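Response regulator (Xanthomonas campestris pv. campestris, PDB 3QYY) probably makes the second messenger cyclic di-GMP from GTP through its GGDEF domain, the part present here, whose active site holds bound cyclic di-GMP. Local coordinates at residues L16-M29 / D84-I96. Numbering follows the deposited sequence.
With MG (magnesium ion), chain I; C2E (9,9'-[(2R,3R,3aS,5S,7aR,9R,10R,10aS,12S,14aR)-3,5,10,12-tetrahydroxy-5,12-dioxidooctahydro-2H,7H-difuro[3,2-d:3',2'-j][1,3,7,9,2,8]tetraoxadiphosphacyclododecine-2,9-diyl]bis(2-amino-1,9-dihydro-6H-purin-6-one)), chain C.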
# COMPACT_ATOMS: atom_id res chain seq x y z
N LEU B 16 10.16 9.00 12.02
CA LEU B 16 9.33 8.25 12.97
C LEU B 16 9.99 7.00 13.56
O LEU B 16 10.10 6.87 14.78
CB LEU B 16 8.00 7.83 12.32
CG LEU B 16 7.00 7.20 13.30
CD1 LEU B 16 6.37 8.30 14.14
CD2 LEU B 16 5.92 6.42 12.54
N THR B 17 10.43 6.09 12.69
CA THR B 17 10.99 4.81 13.12
C THR B 17 12.51 4.69 13.30
O THR B 17 12.97 3.75 13.96
CB THR B 17 10.55 3.68 12.18
OG1 THR B 17 11.13 3.88 10.88
CG2 THR B 17 9.03 3.65 12.05
N GLU B 18 13.27 5.59 12.70
CA GLU B 18 14.72 5.57 12.79
C GLU B 18 15.32 4.51 11.87
O GLU B 18 16.51 4.21 11.93
CB GLU B 18 15.17 5.34 14.24
CG GLU B 18 16.50 5.97 14.57
CD GLU B 18 16.61 6.38 16.03
OE1 GLU B 18 17.65 6.97 16.40
OE2 GLU B 18 15.66 6.13 16.81
N ALA B 19 14.48 3.92 11.02
CA ALA B 19 14.97 2.96 10.04
C ALA B 19 15.36 3.88 8.89
O ALA B 19 15.09 5.08 8.94
CB ALA B 19 13.85 2.02 9.62
N LEU B 20 16.01 3.34 7.87
CA LEU B 20 16.36 4.16 6.72
C LEU B 20 15.03 4.55 6.05
O LEU B 20 14.02 3.87 6.26
CB LEU B 20 17.20 3.36 5.72
CG LEU B 20 18.59 2.89 6.18
CD1 LEU B 20 19.07 1.74 5.29
CD2 LEU B 20 19.56 4.06 6.13
N ASN B 21 15.03 5.63 5.28
CA ASN B 21 13.82 6.02 4.56
C ASN B 21 13.95 5.39 3.17
O ASN B 21 14.82 4.55 2.96
CB ASN B 21 13.69 7.55 4.46
CG ASN B 21 14.91 8.21 3.86
OD1 ASN B 21 15.64 7.61 3.08
ND2 ASN B 21 15.12 9.48 4.20
N ARG B 22 13.09 5.78 2.23
CA ARG B 22 13.18 5.17 0.90
C ARG B 22 14.50 5.47 0.19
O ARG B 22 15.07 4.58 -0.45
CB ARG B 22 12.00 5.62 0.03
CG ARG B 22 11.98 4.91 -1.32
CD ARG B 22 10.56 4.79 -1.85
NE ARG B 22 10.50 4.17 -3.18
CZ ARG B 22 9.37 3.85 -3.79
NH1 ARG B 22 8.21 4.08 -3.20
NH2 ARG B 22 9.40 3.29 -4.99
N ARG B 23 14.98 6.70 0.30
CA ARG B 23 16.25 7.06 -0.34
C ARG B 23 17.36 6.20 0.26
O ARG B 23 18.27 5.75 -0.44
CB ARG B 23 16.54 8.55 -0.14
CG ARG B 23 15.49 9.45 -0.78
CD ARG B 23 15.62 10.92 -0.38
NE ARG B 23 16.70 11.61 -1.08
CZ ARG B 23 16.84 12.93 -1.12
NH1 ARG B 23 17.86 13.47 -1.78
NH2 ARG B 23 15.95 13.71 -0.53
N GLY B 24 17.27 5.97 1.57
CA GLY B 24 18.25 5.15 2.26
C GLY B 24 18.19 3.69 1.83
O GLY B 24 19.22 3.03 1.71
N CYS B 25 16.97 3.18 1.62
CA CYS B 25 16.78 1.80 1.18
C CYS B 25 17.46 1.60 -0.16
O CYS B 25 18.16 0.61 -0.38
CB CYS B 25 15.28 1.48 0.99
SG CYS B 25 14.32 1.24 2.49
N GLU B 26 17.24 2.54 -1.07
CA GLU B 26 17.83 2.44 -2.40
C GLU B 26 19.35 2.49 -2.36
O GLU B 26 20.02 1.72 -3.05
CB GLU B 26 17.26 3.54 -3.30
CG GLU B 26 15.77 3.38 -3.55
CD GLU B 26 15.18 4.49 -4.42
OE1 GLU B 26 13.96 4.45 -4.70
OE2 GLU B 26 15.94 5.40 -4.81
N GLN B 27 19.91 3.37 -1.52
CA GLN B 27 21.36 3.47 -1.43
C GLN B 27 21.95 2.26 -0.70
O GLN B 27 23.04 1.81 -1.03
CB GLN B 27 21.77 4.76 -0.71
CG GLN B 27 23.22 5.14 -0.95
CD GLN B 27 23.57 6.49 -0.37
OE1 GLN B 27 22.84 7.46 -0.54
NE2 GLN B 27 24.71 6.57 0.32
N ALA B 28 21.22 1.75 0.29
CA ALA B 28 21.67 0.58 1.05
C ALA B 28 21.69 -0.64 0.14
O ALA B 28 22.62 -1.45 0.19
CB ALA B 28 20.75 0.34 2.25
N MET B 29 20.65 -0.78 -0.68
CA MET B 29 20.58 -1.91 -1.60
C MET B 29 21.74 -1.83 -2.59
O MET B 29 22.40 -2.83 -2.87
CB MET B 29 19.25 -1.90 -2.38
CG MET B 29 18.06 -2.50 -1.62
SD MET B 29 16.62 -2.75 -2.70
CE MET B 29 15.94 -1.09 -2.73
N ASP B 84 24.36 -5.00 8.52
CA ASP B 84 23.01 -5.25 8.04
C ASP B 84 22.21 -3.94 8.15
O ASP B 84 22.71 -2.95 8.67
CB ASP B 84 22.36 -6.34 8.88
CG ASP B 84 23.14 -7.65 8.85
OD1 ASP B 84 22.90 -8.51 9.72
OD2 ASP B 84 23.99 -7.82 7.95
N TRP B 85 20.98 -3.94 7.65
CA TRP B 85 20.19 -2.72 7.73
C TRP B 85 18.70 -2.94 7.59
O TRP B 85 18.26 -3.97 7.07
CB TRP B 85 20.65 -1.72 6.67
CG TRP B 85 20.65 -2.26 5.26
CD1 TRP B 85 21.70 -2.83 4.60
CD2 TRP B 85 19.55 -2.28 4.34
NE1 TRP B 85 21.33 -3.19 3.33
CE2 TRP B 85 20.01 -2.86 3.14
CE3 TRP B 85 18.21 -1.85 4.42
CZ2 TRP B 85 19.18 -3.03 2.02
CZ3 TRP B 85 17.39 -2.02 3.31
CH2 TRP B 85 17.88 -2.61 2.12
N ILE B 86 17.93 -1.97 8.07
CA ILE B 86 16.48 -2.02 7.94
C ILE B 86 16.02 -0.65 7.47
O ILE B 86 16.46 0.39 7.98
CB ILE B 86 15.78 -2.40 9.27
CG1 ILE B 86 14.26 -2.40 9.07
CG2 ILE B 86 16.19 -1.42 10.39
CD1 ILE B 86 13.48 -3.04 10.21
N GLY B 87 15.16 -0.65 6.45
CA GLY B 87 14.66 0.60 5.93
C GLY B 87 13.16 0.57 5.78
O GLY B 87 12.55 -0.51 5.73
N ARG B 88 12.55 1.74 5.73
CA ARG B 88 11.11 1.86 5.57
C ARG B 88 10.86 2.33 4.14
O ARG B 88 11.21 3.45 3.77
CB ARG B 88 10.56 2.88 6.57
CG ARG B 88 9.04 2.94 6.63
CD ARG B 88 8.56 3.98 7.64
NE ARG B 88 7.11 4.07 7.67
CZ ARG B 88 6.42 4.97 8.35
NH1 ARG B 88 7.05 5.89 9.07
NH2 ARG B 88 5.09 4.97 8.30
N TRP B 89 10.28 1.45 3.32
CA TRP B 89 9.99 1.79 1.93
C TRP B 89 8.96 2.92 1.95
O TRP B 89 9.00 3.85 1.14
CB TRP B 89 9.43 0.56 1.21
CG TRP B 89 9.47 0.64 -0.28
CD1 TRP B 89 8.41 0.58 -1.14
CD2 TRP B 89 10.64 0.72 -1.11
NE1 TRP B 89 8.84 0.60 -2.44
CE2 TRP B 89 10.21 0.69 -2.45
CE3 TRP B 89 12.02 0.81 -0.84
CZ2 TRP B 89 11.11 0.74 -3.53
CZ3 TRP B 89 12.91 0.86 -1.91
CH2 TRP B 89 12.45 0.82 -3.24
N GLY B 90 8.03 2.81 2.90
CA GLY B 90 6.97 3.80 3.05
C GLY B 90 5.76 3.12 3.66
O GLY B 90 5.59 1.92 3.50
N GLY B 91 4.92 3.88 4.36
CA GLY B 91 3.74 3.28 4.97
C GLY B 91 4.11 2.18 5.94
O GLY B 91 4.91 2.40 6.85
N ASP B 92 3.53 0.99 5.78
CA ASP B 92 3.86 -0.12 6.66
C ASP B 92 4.71 -1.17 5.94
O ASP B 92 4.70 -2.35 6.30
CB ASP B 92 2.58 -0.77 7.22
CG ASP B 92 1.71 -1.40 6.14
OD1 ASP B 92 0.67 -1.97 6.50
OD2 ASP B 92 2.07 -1.32 4.94
N GLU B 93 5.47 -0.72 4.94
CA GLU B 93 6.32 -1.61 4.16
C GLU B 93 7.80 -1.35 4.48
O GLU B 93 8.24 -0.20 4.52
CB GLU B 93 6.06 -1.38 2.66
CG GLU B 93 6.63 -2.46 1.75
CD GLU B 93 5.88 -2.56 0.44
OE1 GLU B 93 4.63 -2.66 0.48
OE2 GLU B 93 6.52 -2.56 -0.63
N PHE B 94 8.54 -2.42 4.73
CA PHE B 94 9.96 -2.31 5.09
C PHE B 94 10.86 -3.25 4.29
O PHE B 94 10.40 -4.26 3.75
CB PHE B 94 10.14 -2.65 6.58
CG PHE B 94 9.46 -1.69 7.51
CD1 PHE B 94 10.17 -0.63 8.06
CD2 PHE B 94 8.12 -1.84 7.83
CE1 PHE B 94 9.54 0.29 8.90
CE2 PHE B 94 7.47 -0.93 8.67
CZ PHE B 94 8.19 0.14 9.20
N LEU B 95 12.14 -2.91 4.24
CA LEU B 95 13.14 -3.73 3.57
C LEU B 95 14.22 -4.01 4.61
O LEU B 95 14.56 -3.14 5.41
CB LEU B 95 13.80 -3.00 2.39
CG LEU B 95 13.00 -2.46 1.20
CD1 LEU B 95 13.93 -2.42 -0.01
CD2 LEU B 95 11.79 -3.30 0.92
N ILE B 96 14.76 -5.22 4.59
CA ILE B 96 15.83 -5.58 5.51
C ILE B 96 16.95 -6.23 4.70
O ILE B 96 16.70 -7.14 3.89
CB ILE B 96 15.35 -6.57 6.60
CG1 ILE B 96 14.33 -5.88 7.53
CG2 ILE B 96 16.54 -7.08 7.41
CD1 ILE B 96 13.87 -6.72 8.72
MG MG I . 1.36 -2.21 3.23
P1 C2E C . 5.99 1.31 -4.57
O2P C2E C . 6.46 2.70 -4.88
O1P C2E C . 7.05 0.25 -4.52
O5' C2E C . 5.25 1.25 -3.17
C5' C2E C . 4.72 -0.01 -2.69
C4' C2E C . 4.05 0.29 -1.35
O4' C2E C . 4.88 0.90 -0.38
C3' C2E C . 2.85 1.22 -1.51
O3' C2E C . 1.69 0.49 -1.92
C2' C2E C . 2.78 1.84 -0.15
O2' C2E C . 1.93 1.02 0.67
C1' C2E C . 4.19 1.88 0.40
N9 C2E C . 4.80 3.22 0.17
C8 C2E C . 5.82 3.50 -0.67
N7 C2E C . 6.14 4.81 -0.63
C5 C2E C . 5.33 5.39 0.25
C6 C2E C . 5.14 6.76 0.78
O6 C2E C . 5.86 7.71 0.38
N1 C2E C . 4.17 6.97 1.71
C2 C2E C . 3.37 5.97 2.16
N2 C2E C . 2.43 6.24 3.09
N3 C2E C . 3.49 4.67 1.71
C4 C2E C . 4.44 4.34 0.77
P11 C2E C . 0.71 1.34 -2.87
O21 C2E C . 0.32 2.62 -2.21
O11 C2E C . -0.44 0.42 -3.12
O5A C2E C . 1.43 1.65 -4.24
C5A C2E C . 1.87 0.55 -5.04
C4A C2E C . 2.55 1.05 -6.27
O4A C2E C . 1.77 1.99 -7.05
C3A C2E C . 3.88 1.76 -5.99
O3A C2E C . 4.96 0.83 -5.73
C2A C2E C . 4.05 2.54 -7.26
O2A C2E C . 4.72 1.72 -8.23
C1A C2E C . 2.65 2.92 -7.71
N91 C2E C . 2.36 4.33 -7.38
C81 C2E C . 1.84 4.85 -6.24
N71 C2E C . 1.73 6.20 -6.32
C51 C2E C . 2.19 6.56 -7.53
C61 C2E C . 2.37 7.83 -8.29
O61 C2E C . 2.06 8.93 -7.80
N11 C2E C . 2.90 7.77 -9.54
C21 C2E C . 3.27 6.58 -10.12
N21 C2E C . 3.79 6.59 -11.38
N31 C2E C . 3.12 5.39 -9.48
C41 C2E C . 2.60 5.33 -8.21
O HOH W 1 -0.12 -3.30 4.46
O HOH W 2 2.72 -1.42 1.95
O HOH W 3 0.35 -3.15 1.47
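The active-site hairpin of the GGDEF domain, strands 85-90 and 93-98 joined by a type II' turn formed by the first four residues of the GGDEF motif, is covered by the loop 16-21 and the first two turns of helix 22-38. The loop docks on edge strand 85-90 through one backbone bridge: Leu-20 N donates to Ile-86 O (3.0 Å), and Leu-20 O receives Arg-88 N at 2.6 Å. Asn-21 then N-caps the helix, its OD1 accepting from Gly-24 N. With CG anti to the backbone N (chi1 -174°), the extended Arg-22 chain runs over one face of the Trp-89 indole, where its guanidinium stacks, planes 25° and centres 4.0 Å apart. Both groups end on one phosphate of cyclic di-GMP: Arg-22 NH1 and NH2 share O2P, while Trp-89 NE1 gives O1P a nearly straight bond of 2.8 Å. Cys-25 CB meets the edge of the same indole, and Tyr-145 also stacks on it. Ala-28 CB sits 3.4 Å from Trp-85 CE2, over one face of that indole, and Met-29 CE rests against both Trp-89 CZ3 and Leu-95 CD1. Arg-88 NE and NH2 grip Gly-91 O side-on, which should steady the turn bearing magnesium ligand Asp-92; NH1 pairs with Asp-14, and NH2 bonds a second cyclic di-GMP. Together, the Trp-89 stack and both in-plane bonds to O2P probably orient the Arg-22 guanidinium, whose charge may help neutralise the phosphate.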